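Side-chain contacts in esterase LipW (Mycobacterium marinum, PDB 3QH4), which probably hydrolyses ester substrates as a member of the alpha/beta hydrolase superfamily, with strict substrate selectivity: residues A[118-123]-A[153-158]; A[87-92]-A[144-149]; A[25-30]-A[35-40]; A[285-288]-A[292-295]. One frame throughout, in Å; residues are numbered along the deposited sequence.

Contact 1: A[118-123]-A[153-158]; sequences AVVSVD and LGFDAR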
loop_
_atom_site.group_PDB
_atom_site.type_symbol
_atom_site.label_atom_id
_atom_site.label_comp_id
_atom_site.label_asym_id
_atom_site.label_seq_id
_atom_site.Cartn_x
_atom_site.Cartn_y
_atom_site.Cartn_z
ATOM N N ALA A 118 -1.898 -13.834 -9.214
ATOM C CA ALA A 118 -0.488 -13.568 -8.959
ATOM C C ALA A 118 -0.358 -12.140 -8.420
ATOM O O ALA A 118 -1.169 -11.246 -8.739
ATOM C CB ALA A 118 0.325 -13.707 -10.260
ATOM N N VAL A 119 0.647 -11.949 -7.579
ATOM C CA VAL A 119 0.960 -10.614 -7.068
ATOM C C VAL A 119 2.455 -10.388 -7.321
ATOM O O VAL A 119 3.288 -11.263 -7.031
ATOM C CB VAL A 119 0.656 -10.519 -5.553
ATOM C CG1 VAL A 119 1.060 -9.139 -4.981
ATOM C CG2 VAL A 119 -0.855 -10.779 -5.267
ATOM N N VAL A 120 2.791 -9.218 -7.841
ATOM C CA VAL A 120 4.211 -8.843 -7.987
ATOM C C VAL A 120 4.425 -7.649 -7.069
ATOM O O VAL A 120 3.891 -6.559 -7.323
ATOM C CB VAL A 120 4.580 -8.528 -9.446
ATOM C CG1 VAL A 120 6.048 -8.113 -9.609
ATOM C CG2 VAL A 120 4.291 -9.759 -10.336
ATOM N N SER A 121 5.218 -7.870 -6.013
ATOM C CA SER A 121 5.459 -6.843 -5.000
ATOM C C SER A 121 6.766 -6.116 -5.333
ATOM O O SER A 121 7.800 -6.772 -5.594
ATOM C CB SER A 121 5.524 -7.499 -3.611
ATOM O OG SER A 121 5.854 -6.543 -2.623
ATOM N N VAL A 122 6.712 -4.780 -5.294
ATOM C CA VAL A 122 7.828 -3.920 -5.737
ATOM C C VAL A 122 8.733 -3.504 -4.575
ATOM O O VAL A 122 8.247 -2.908 -3.594
ATOM C CB VAL A 122 7.293 -2.628 -6.425
ATOM C CG1 VAL A 122 8.465 -1.747 -6.941
ATOM C CG2 VAL A 122 6.347 -2.936 -7.551
ATOM N N ASP A 123 10.027 -3.811 -4.669
ATOM C CA ASP A 123 10.976 -3.344 -3.647
ATOM C C ASP A 123 11.496 -1.991 -4.113
ATOM O O ASP A 123 12.629 -1.891 -4.632
ATOM C CB ASP A 123 12.146 -4.335 -3.500
ATOM C CG ASP A 123 13.021 -4.055 -2.302
ATOM O OD1 ASP A 123 12.647 -3.257 -1.427
ATOM O OD2 ASP A 123 14.115 -4.677 -2.225
ATOM N N LEU A 153 6.190 -15.054 -17.952
ATOM C CA LEU A 153 5.936 -15.060 -16.498
ATOM C C LEU A 153 4.635 -15.765 -16.080
ATOM O O LEU A 153 4.439 -16.071 -14.894
ATOM C CB LEU A 153 5.982 -13.625 -15.949
ATOM C CG LEU A 153 7.320 -12.891 -16.044
ATOM C CD1 LEU A 153 7.122 -11.416 -15.704
ATOM C CD2 LEU A 153 8.393 -13.528 -15.157
ATOM N N GLY A 154 3.756 -16.054 -17.040
ATOM C CA GLY A 154 2.498 -16.750 -16.740
ATOM C C GLY A 154 1.373 -15.843 -16.252
ATOM O O GLY A 154 0.527 -16.269 -15.461
ATOM N N PHE A 155 1.369 -14.592 -16.729
ATOM C CA PHE A 155 0.324 -13.624 -16.374
ATOM C C PHE A 155 -0.631 -13.329 -17.524
ATOM O O PHE A 155 -0.248 -13.377 -18.691
ATOM C CB PHE A 155 0.950 -12.286 -15.954
ATOM C CG PHE A 155 1.970 -12.392 -14.854
ATOM C CD1 PHE A 155 1.879 -13.379 -13.880
ATOM C CD2 PHE A 155 3.033 -11.474 -14.781
ATOM C CE1 PHE A 155 2.839 -13.466 -12.854
ATOM C CE2 PHE A 155 3.995 -11.559 -13.776
ATOM C CZ PHE A 155 3.899 -12.544 -12.807
ATOM N N ASP A 156 -1.865 -13.008 -17.184
ATOM C CA ASP A 156 -2.824 -12.446 -18.127
ATOM C C ASP A 156 -2.790 -10.909 -18.040
ATOM O O ASP A 156 -3.377 -10.301 -17.136
ATOM C CB ASP A 156 -4.230 -12.983 -17.830
ATOM C CG ASP A 156 -5.276 -12.503 -18.842
ATOM O OD1 ASP A 156 -4.913 -11.755 -19.788
ATOM O OD2 ASP A 156 -6.455 -12.885 -18.698
ATOM N N ALA A 157 -2.114 -10.277 -18.995
ATOM C CA ALA A 157 -2.000 -8.808 -19.010
ATOM C C ALA A 157 -3.323 -8.083 -19.216
ATOM O O ALA A 157 -3.424 -6.886 -18.902
ATOM C CB ALA A 157 -0.973 -8.367 -20.061
ATOM N N ARG A 158 -4.339 -8.786 -19.722
ATOM C CA ARG A 158 -5.675 -8.195 -19.834
ATOM C C ARG A 158 -6.389 -8.091 -18.481
ATOM O O ARG A 158 -7.476 -7.479 -18.382
ATOM C CB ARG A 158 -6.552 -8.975 -20.816
#
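In the apolar layer on one face of the alpha/beta hydrolase sheet, Phe155 meets Ala118 and Val120 of strand 118-122. The two strand residues point their side chains to the same face of the sheet and divide the ring between them. Ala118 CB meets Phe155 CE1 at 3.6 Å, while one branch of the valine, Val120 CG2, meets Phe155 CZ at 3.7 Å and lies 3.9 Å from Phe155 CE2. Both methyls approach the ring obliquely, and the valine side chain crosses the phenylalanine at about a right angle. With CG opposite the carbonyl carbon (chi1 -54°), Phe155 swings its ring toward the strand. One ring face is backed from within its own segment by Leu153 CB, 3.6 Å above the plane and displaced toward the rim.

Turns flank the aromatic residue on both sides. Gly154, with positive phi, ends helix 150-153 in a Schellman motif. Further on, Asp156 OD1 accepts the backbone N of Arg158 at 3.0 Å in an Asx turn; the bond is bent and reaches the oxygen from above the carboxylate plane. The other oxygen, Asp156 OD2, forms a salt bridge with Arg159. Val87 of strand 85-91, Val146 of helix 134-148 and Ile77 of strand 72-79 also touch the ring. A buried aromatic within the apolar layer between sheet and helix, just ahead of strand 160-165, belongs to the layered architecture of the alpha/beta hydrolase fold.

Contact 2: A[87-92]-A[144-149]; sequences VVVYCH and TWVVGN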
loop_
_atom_site.group_PDB
_atom_site.type_symbol
_atom_site.label_atom_id
_atom_site.label_comp_id
_atom_site.label_asym_id
_atom_site.label_seq_id
_atom_site.Cartn_x
_atom_site.Cartn_y
_atom_site.Cartn_z
ATOM N N VAL A 87 -3.128 -10.645 -12.540
ATOM C CA VAL A 87 -1.930 -10.250 -11.786
ATOM C C VAL A 87 -2.114 -8.876 -11.165
ATOM O O VAL A 87 -2.711 -7.983 -11.787
ATOM C CB VAL A 87 -0.656 -10.291 -12.702
ATOM C CG1 VAL A 87 -0.804 -9.391 -13.938
ATOM C CG2 VAL A 87 0.624 -9.913 -11.908
ATOM N N VAL A 88 -1.615 -8.729 -9.942
ATOM C CA VAL A 88 -1.679 -7.458 -9.217
ATOM C C VAL A 88 -0.259 -6.945 -9.034
ATOM O O VAL A 88 0.597 -7.694 -8.563
ATOM C CB VAL A 88 -2.295 -7.669 -7.780
ATOM C CG1 VAL A 88 -2.318 -6.333 -6.990
ATOM C CG2 VAL A 88 -3.691 -8.269 -7.865
ATOM N N VAL A 89 0.010 -5.672 -9.362
ATOM C CA VAL A 89 1.309 -5.086 -9.018
ATOM C C VAL A 89 1.100 -4.353 -7.706
ATOM O O VAL A 89 0.252 -3.474 -7.647
ATOM C CB VAL A 89 1.798 -4.107 -10.106
ATOM C CG1 VAL A 89 3.021 -3.324 -9.622
ATOM C CG2 VAL A 89 2.085 -4.903 -11.412
ATOM N N TYR A 90 1.850 -4.742 -6.669
ATOM C CA TYR A 90 1.625 -4.282 -5.288
ATOM C C TYR A 90 2.814 -3.493 -4.747
ATOM O O TYR A 90 3.977 -3.890 -4.992
ATOM C CB TYR A 90 1.380 -5.497 -4.363
ATOM C CG TYR A 90 1.140 -5.101 -2.932
ATOM C CD1 TYR A 90 -0.183 -4.866 -2.469
ATOM C CD2 TYR A 90 2.210 -4.979 -2.030
ATOM C CE1 TYR A 90 -0.395 -4.500 -1.140
ATOM C CE2 TYR A 90 2.007 -4.610 -0.693
ATOM C CZ TYR A 90 0.709 -4.365 -0.270
ATOM O OH TYR A 90 0.476 -3.978 1.023
ATOM N N CYS A 91 2.530 -2.401 -4.028
ATOM C CA CYS A 91 3.563 -1.572 -3.357
ATOM C C CYS A 91 3.286 -1.507 -1.864
ATOM O O CYS A 91 2.178 -1.152 -1.458
ATOM C CB CYS A 91 3.593 -0.142 -3.931
ATOM S SG CYS A 91 4.187 -0.126 -5.601
ATOM N N HIS A 92 4.296 -1.877 -1.062
ATOM C CA HIS A 92 4.167 -1.994 0.409
ATOM C C HIS A 92 4.082 -0.655 1.180
ATOM O O HIS A 92 4.377 0.407 0.653
ATOM C CB HIS A 92 5.341 -2.817 0.957
ATOM C CG HIS A 92 6.675 -2.141 0.819
ATOM N ND1 HIS A 92 7.105 -1.177 1.705
ATOM C CD2 HIS A 92 7.675 -2.293 -0.086
ATOM C CE1 HIS A 92 8.303 -0.747 1.342
ATOM N NE2 HIS A 92 8.676 -1.423 0.265
ATOM N N THR A 144 5.598 -2.179 -16.200
ATOM C CA THR A 144 5.954 -2.357 -17.631
ATOM C C THR A 144 6.533 -3.752 -17.893
ATOM O O THR A 144 6.215 -4.397 -18.903
ATOM C CB THR A 144 6.945 -1.237 -18.082
ATOM O OG1 THR A 144 6.296 0.025 -17.921
ATOM C CG2 THR A 144 7.359 -1.411 -19.570
ATOM N N TRP A 145 7.371 -4.209 -16.967
ATOM C CA TRP A 145 8.028 -5.507 -17.059
ATOM C C TRP A 145 7.021 -6.654 -16.927
ATOM O O TRP A 145 7.099 -7.653 -17.662
ATOM C CB TRP A 145 9.096 -5.569 -15.977
ATOM C CG TRP A 145 9.825 -6.855 -15.810
ATOM C CD1 TRP A 145 10.977 -7.237 -16.456
ATOM C CD2 TRP A 145 9.522 -7.903 -14.875
ATOM N NE1 TRP A 145 11.390 -8.465 -15.997
ATOM C CE2 TRP A 145 10.532 -8.891 -15.018
ATOM C CE3 TRP A 145 8.514 -8.097 -13.915
ATOM C CZ2 TRP A 145 10.545 -10.061 -14.262
ATOM C CZ3 TRP A 145 8.530 -9.245 -13.168
ATOM C CH2 TRP A 145 9.540 -10.217 -13.333
ATOM N N VAL A 146 6.049 -6.498 -16.025
ATOM C CA VAL A 146 4.987 -7.476 -15.841
ATOM C C VAL A 146 4.220 -7.666 -17.142
ATOM O O VAL A 146 3.973 -8.791 -17.566
ATOM C CB VAL A 146 4.041 -7.046 -14.675
ATOM C CG1 VAL A 146 2.735 -7.800 -14.691
ATOM C CG2 VAL A 146 4.789 -7.205 -13.350
ATOM N N VAL A 147 3.877 -6.561 -17.790
ATOM C CA VAL A 147 3.078 -6.637 -18.997
ATOM C C VAL A 147 3.954 -7.109 -20.163
ATOM O O VAL A 147 3.549 -7.998 -20.921
ATOM C CB VAL A 147 2.412 -5.274 -19.288
ATOM C CG1 VAL A 147 1.750 -5.262 -20.680
ATOM C CG2 VAL A 147 1.391 -4.928 -18.193
ATOM N N GLY A 148 5.171 -6.572 -20.268
ATOM C CA GLY A 148 6.041 -6.883 -21.417
ATOM C C GLY A 148 6.452 -8.341 -21.413
ATOM O O GLY A 148 6.715 -8.943 -22.483
ATOM N N ASN A 149 6.493 -8.935 -20.225
ATOM C CA ASN A 149 6.943 -10.319 -20.077
ATOM C C ASN A 149 5.835 -11.249 -19.627
ATOM O O ASN A 149 6.103 -12.339 -19.100
ATOM C CB ASN A 149 8.112 -10.369 -19.094
ATOM C CG ASN A 149 9.315 -9.608 -19.597
ATOM O OD1 ASN A 149 9.579 -8.468 -19.181
ATOM N ND2 ASN A 149 10.038 -10.210 -20.530
#
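Val146 faces the sheet from helix 134-148 and meets Val87 and Val89 of strand 85-91 in two different ways. The setting is a beta-alpha-beta crossover of the alpha/beta hydrolase fold: the helix lies between the parallel strands 118-122 and 160-165 in sequence, and passes over strand 85-91, which separates them in the sheet. Because the strand turns alternate side chains to the same face, Val87 and Val89 both face the helix residue while Val88 looks the other way.

Val87 and Val146 reach for each other tip to tip. Val87 CG1 sits between its own backbone N and carbonyl carbon (chi1 57°), which sets both branches against one methyl of the helix: Val146 CG1 is 4.0 Å from Val87 CG1 and 4.1 Å from Val87 CG2. The second pair behaves otherwise, for Val89 and Val146 slide past each other in opposite directions and touch with a single branch each.

All three side chains are buried, and their contacts are purely apolar. Val120 and Val122 of strand 118-122 continue the same layer beside Val87 and Val89. Val147, next along the helix, instead touches Leu160 of strand 160-165. Each branch of Val146 thus serves a different strand residue, and the second of them, Val146 CG2, rests 4.0 Å from Val89 CG2.

Contact 3: A[25-30]-A[35-40]; sequences ARIDFT and LTIRES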
loop_
_atom_site.group_PDB
_atom_site.type_symbol
_atom_site.label_atom_id
_atom_site.label_comp_id
_atom_site.label_asym_id
_atom_site.label_seq_id
_atom_site.Cartn_x
_atom_site.Cartn_y
_atom_site.Cartn_z
ATOM N N ALA A 25 2.631 2.208 21.167
ATOM C CA ALA A 25 3.625 3.275 20.938
ATOM C C ALA A 25 3.367 4.061 19.679
ATOM O O ALA A 25 2.939 3.512 18.655
ATOM C CB ALA A 25 5.054 2.696 20.911
ATOM N N ARG A 26 3.626 5.369 19.776
ATOM C CA ARG A 26 3.715 6.216 18.590
ATOM C C ARG A 26 4.990 5.885 17.824
ATOM O O ARG A 26 5.995 5.435 18.398
ATOM C CB ARG A 26 3.763 7.692 18.976
ATOM C CG ARG A 26 2.492 8.185 19.674
ATOM C CD ARG A 26 2.673 9.624 20.136
ATOM N NE ARG A 26 2.672 10.534 18.991
ATOM C CZ ARG A 26 3.045 11.811 19.046
ATOM N NH1 ARG A 26 3.522 12.320 20.184
ATOM N NH2 ARG A 26 2.961 12.583 17.974
ATOM N N ILE A 27 4.949 6.089 16.516
ATOM C CA ILE A 27 6.172 6.039 15.702
ATOM C C ILE A 27 6.904 7.364 15.843
ATOM O O ILE A 27 6.299 8.395 16.150
ATOM C CB ILE A 27 5.834 5.783 14.203
ATOM C CG1 ILE A 27 7.063 5.287 13.421
ATOM C CG2 ILE A 27 5.177 7.010 13.541
ATOM C CD1 ILE A 27 6.672 4.677 12.066
ATOM N N ASP A 28 8.210 7.328 15.598
ATOM C CA ASP A 28 9.016 8.538 15.498
ATOM C C ASP A 28 9.510 8.532 14.048
ATOM O O ASP A 28 10.208 7.620 13.635
ATOM C CB ASP A 28 10.165 8.422 16.500
ATOM C CG ASP A 28 11.154 9.569 16.422
ATOM O OD1 ASP A 28 11.128 10.366 15.460
ATOM O OD2 ASP A 28 11.984 9.656 17.359
ATOM N N PHE A 29 9.136 9.550 13.275
ATOM C CA PHE A 29 9.444 9.507 11.838
ATOM C C PHE A 29 10.504 10.519 11.437
ATOM O O PHE A 29 10.553 10.946 10.293
ATOM C CB PHE A 29 8.173 9.664 10.980
ATOM C CG PHE A 29 8.169 8.787 9.740
ATOM C CD1 PHE A 29 8.206 7.411 9.865
ATOM C CD2 PHE A 29 8.097 9.351 8.460
ATOM C CE1 PHE A 29 8.209 6.577 8.722
ATOM C CE2 PHE A 29 8.090 8.526 7.301
ATOM C CZ PHE A 29 8.129 7.144 7.459
ATOM N N THR A 30 11.375 10.881 12.385
ATOM C CA THR A 30 12.569 11.664 12.023
ATOM C C THR A 30 13.514 10.790 11.202
ATOM O O THR A 30 13.446 9.565 11.274
ATOM C CB THR A 30 13.332 12.185 13.282
ATOM O OG1 THR A 30 13.754 11.071 14.081
ATOM C CG2 THR A 30 12.460 13.133 14.095
ATOM N N LEU A 35 16.303 5.313 10.264
ATOM C CA LEU A 35 17.410 4.356 10.150
ATOM C C LEU A 35 17.329 3.227 11.176
ATOM O O LEU A 35 17.579 2.069 10.848
ATOM C CB LEU A 35 18.760 5.072 10.238
ATOM C CG LEU A 35 19.073 6.145 9.193
ATOM C CD1 LEU A 35 20.391 6.808 9.540
ATOM C CD2 LEU A 35 19.094 5.619 7.737
ATOM N N THR A 36 16.948 3.551 12.406
ATOM C CA THR A 36 16.887 2.555 13.460
ATOM C C THR A 36 15.707 1.605 13.235
ATOM O O THR A 36 15.804 0.400 13.490
ATOM C CB THR A 36 16.780 3.241 14.847
ATOM O OG1 THR A 36 17.891 4.129 15.006
ATOM C CG2 THR A 36 16.850 2.216 15.959
ATOM N N ILE A 37 14.587 2.157 12.772
ATOM C CA ILE A 37 13.396 1.338 12.516
ATOM C C ILE A 37 13.692 0.327 11.406
ATOM O O ILE A 37 13.330 -0.845 11.527
ATOM C CB ILE A 37 12.150 2.181 12.154
ATOM C CG1 ILE A 37 11.748 3.099 13.299
ATOM C CG2 ILE A 37 10.952 1.272 11.767
ATOM C CD1 ILE A 37 10.734 4.162 12.888
ATOM N N ARG A 38 14.362 0.769 10.342
ATOM C CA ARG A 38 14.652 -0.139 9.216
ATOM C C ARG A 38 15.306 -1.420 9.715
ATOM O O ARG A 38 14.926 -2.520 9.333
ATOM C CB ARG A 38 15.588 0.514 8.209
ATOM C CG ARG A 38 14.928 1.645 7.433
ATOM C CD ARG A 38 15.888 2.237 6.438
ATOM N NE ARG A 38 15.241 3.263 5.604
ATOM C CZ ARG A 38 15.922 4.219 4.970
ATOM N NH1 ARG A 38 17.259 4.268 5.051
ATOM N NH2 ARG A 38 15.286 5.116 4.246
ATOM N N GLU A 39 16.296 -1.261 10.583
ATOM C CA GLU A 39 17.073 -2.411 11.049
ATOM C C GLU A 39 16.221 -3.398 11.836
ATOM O O GLU A 39 16.257 -4.601 11.578
ATOM C CB GLU A 39 18.251 -1.934 11.889
ATOM C CG GLU A 39 19.289 -1.115 11.077
ATOM C CD GLU A 39 19.802 -1.862 9.834
ATOM O OE1 GLU A 39 20.261 -3.025 9.987
ATOM O OE2 GLU A 39 19.725 -1.293 8.707
ATOM N N SER A 40 15.448 -2.891 12.791
ATOM C CA SER A 40 14.663 -3.761 13.665
ATOM C C SER A 40 13.456 -4.383 12.918
ATOM O O SER A 40 13.180 -5.597 13.024
ATOM C CB SER A 40 14.236 -2.999 14.923
ATOM O OG SER A 40 13.564 -1.794 14.582
#
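Two isoleucines in different conformations bring their outer carbons together: Ile37 sets CG1 opposite its carbonyl carbon (chi1 -62°), with CD1 extended beyond it, whereas Ile27 sets CG1 opposite its backbone N (chi1 -162°). The first torsion carries Ile37 CD1 off the helix toward the loop. The second brings the end of Ile27 closer to the helix than its initial direction would suggest. The side chains cross at about a right angle, with Ile37 CD1 3.9 Å from Ile27 CG1 and 4.2 Å from Ile27 CD1. That same methyl also lies against backbone, 3.6 Å from Asp28 O, a carbonyl oxygen that accepts a hydrogen bond from Ser33.

The pairing joins loop 25-30 to the early turns of helix 31-56, the long helix of the N-terminal region. In relatives of the hormone-sensitive-lipase type such N-terminal helices help form a cap over the catalytic domain, and the same is probable here. Consistent with this, Ile27 and Phe29 also touch Ala218 of helix 216-227, and Ile37 touches Leu98.

At the start of the helix the polar groups take over. Asp28 OD1 accepts from Thr30 N at 3.1 Å in an Asx turn, along a nearly straight bond (169°) on the anti side, tilted somewhat out of the carboxylate plane. Thr30 OG1 donates to Asp28 OD1 at 3.0 Å from above the plane, and both donors reach that oxygen from the same face. Thr30 itself occupies the N-cap, its hydroxyl making a weak capping bond with the backbone N of Ser33.

Contact 4: A[285-288]-A[292-295]; sequences RACH and SLLP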
loop_
_atom_site.group_PDB
_atom_site.type_symbol
_atom_site.label_atom_id
_atom_site.label_comp_id
_atom_site.label_asym_id
_atom_site.label_seq_id
_atom_site.Cartn_x
_atom_site.Cartn_y
_atom_site.Cartn_z
ATOM N N ARG A 285 -12.889 1.123 15.370
ATOM C CA ARG A 285 -12.007 0.770 16.505
ATOM C C ARG A 285 -10.621 0.244 16.067
ATOM O O ARG A 285 -9.998 -0.554 16.757
ATOM C CB ARG A 285 -12.717 -0.204 17.450
ATOM C CG ARG A 285 -14.139 0.202 17.797
ATOM C CD ARG A 285 -14.754 -0.755 18.822
ATOM N NE ARG A 285 -14.253 -0.508 20.164
ATOM C CZ ARG A 285 -14.279 -1.395 21.165
ATOM N NH1 ARG A 285 -14.730 -2.639 20.981
ATOM N NH2 ARG A 285 -13.833 -1.033 22.356
ATOM N N ALA A 286 -10.143 0.742 14.921
ATOM C CA ALA A 286 -8.906 0.302 14.309
ATOM C C ALA A 286 -8.015 1.499 13.929
ATOM O O ALA A 286 -8.484 2.466 13.343
ATOM C CB ALA A 286 -9.213 -0.558 13.041
ATOM N N CYS A 287 -6.727 1.390 14.251
ATOM C CA CYS A 287 -5.703 2.402 13.921
ATOM C C CYS A 287 -4.985 2.051 12.645
ATOM O O CYS A 287 -5.156 0.944 12.109
ATOM C CB CYS A 287 -4.691 2.503 15.088
ATOM S SG CYS A 287 -3.727 0.981 15.357
ATOM N N HIS A 288 -4.188 2.982 12.109
ATOM C CA HIS A 288 -3.372 2.643 10.944
ATOM C C HIS A 288 -2.521 1.403 11.207
ATOM O O HIS A 288 -1.909 1.268 12.274
ATOM C CB HIS A 288 -2.433 3.803 10.626
ATOM C CG HIS A 288 -1.913 3.772 9.227
ATOM N ND1 HIS A 288 -2.692 4.125 8.151
ATOM C CD2 HIS A 288 -0.690 3.465 8.727
ATOM C CE1 HIS A 288 -1.978 4.039 7.038
ATOM N NE2 HIS A 288 -0.752 3.656 7.364
ATOM N N SER A 292 -1.564 -5.354 10.018
ATOM C CA SER A 292 -0.164 -5.743 10.276
ATOM C C SER A 292 0.082 -6.043 11.750
ATOM O O SER A 292 0.804 -7.017 12.091
ATOM C CB SER A 292 0.775 -4.619 9.808
ATOM O OG SER A 292 0.659 -4.461 8.401
ATOM N N LEU A 293 -0.500 -5.223 12.625
ATOM C CA LEU A 293 -0.372 -5.396 14.073
ATOM C C LEU A 293 -1.018 -6.685 14.569
ATOM O O LEU A 293 -0.469 -7.342 15.465
ATOM C CB LEU A 293 -0.954 -4.194 14.847
ATOM C CG LEU A 293 -0.192 -2.858 14.691
ATOM C CD1 LEU A 293 -1.097 -1.658 15.002
ATOM C CD2 LEU A 293 1.071 -2.814 15.579
ATOM N N LEU A 294 -2.161 -7.038 13.980
ATOM C CA LEU A 294 -2.944 -8.188 14.450
ATOM C C LEU A 294 -3.555 -8.922 13.271
ATOM O O LEU A 294 -4.752 -8.842 13.061
ATOM C CB LEU A 294 -4.080 -7.716 15.367
ATOM C CG LEU A 294 -3.928 -7.591 16.865
ATOM C CD1 LEU A 294 -5.298 -7.441 17.544
ATOM C CD2 LEU A 294 -3.154 -8.795 17.464
ATOM N N PRO A 295 -2.739 -9.656 12.493
ATOM C CA PRO A 295 -3.330 -10.201 11.255
ATOM C C PRO A 295 -4.375 -11.296 11.489
ATOM O O PRO A 295 -5.186 -11.566 10.594
ATOM C CB PRO A 295 -2.129 -10.753 10.481
ATOM C CG PRO A 295 -0.991 -10.748 11.413
ATOM C CD PRO A 295 -1.281 -9.814 12.561
#
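Leu293 reaches Cys287 across the short connection that follows the probable catalytic histidine, and only the end of its side chain makes the contact. CB starts toward the 285-288 segment but makes no close contact there. CG, placed opposite the carbonyl carbon (chi1 -67°), carries the branch point nearer to that segment. The touching is left to one methyl, Leu293 CD1, which stands 3.7 Å from Cys287 SG and 4.1 Å from His288 O. The other methyl, CD2, has no near partner in the 285-288 segment. The sulfur lies between its own backbone N and carbonyl carbon (chi1 65°), where it meets CD1. Elsewhere the leucine packs on Leu19 of helix 17-20 and on Val22, and Cys287 also touches Leu19, so this N-terminal helix borders both partners.

His288 contributes backbone to the methyl contact, while its CB points away from the 292-295 segment. Its ring is held at both nitrogens: ND1 is hydrogen-bonded to Asp258 and NE2 to Ser166, and Phe260 stacks edge-to-face against it. Apolar contact beside the backbone of a histidine whose ring is bonded to serine and aspartate fits the histidine loop of the Ser-His-Asp catalytic triad in alpha/beta hydrolases.

Contacts 1 and 2 lie in the buried core and are two parts of one apolar layer: their centres are about 5 Å apart, their strands 118-122 and 85-91 are sheet neighbours joined by backbone bonds, and Val146 of contact 2 touches Phe155 of contact 1. One brings an aromatic ring, the other branched methyls alone. Contacts 3 and 4 lie on the other side of the chain's centre, their own centres about 18 Å apart. Contact 3 is a surface contact where apolar packing stands beside a carboxylate and a helix cap; it joins a loop to a helix. Contact 4, largely buried, pairs sulfur with methyl next to the probable catalytic centre, joining a short weak strand and the following loop to a helix.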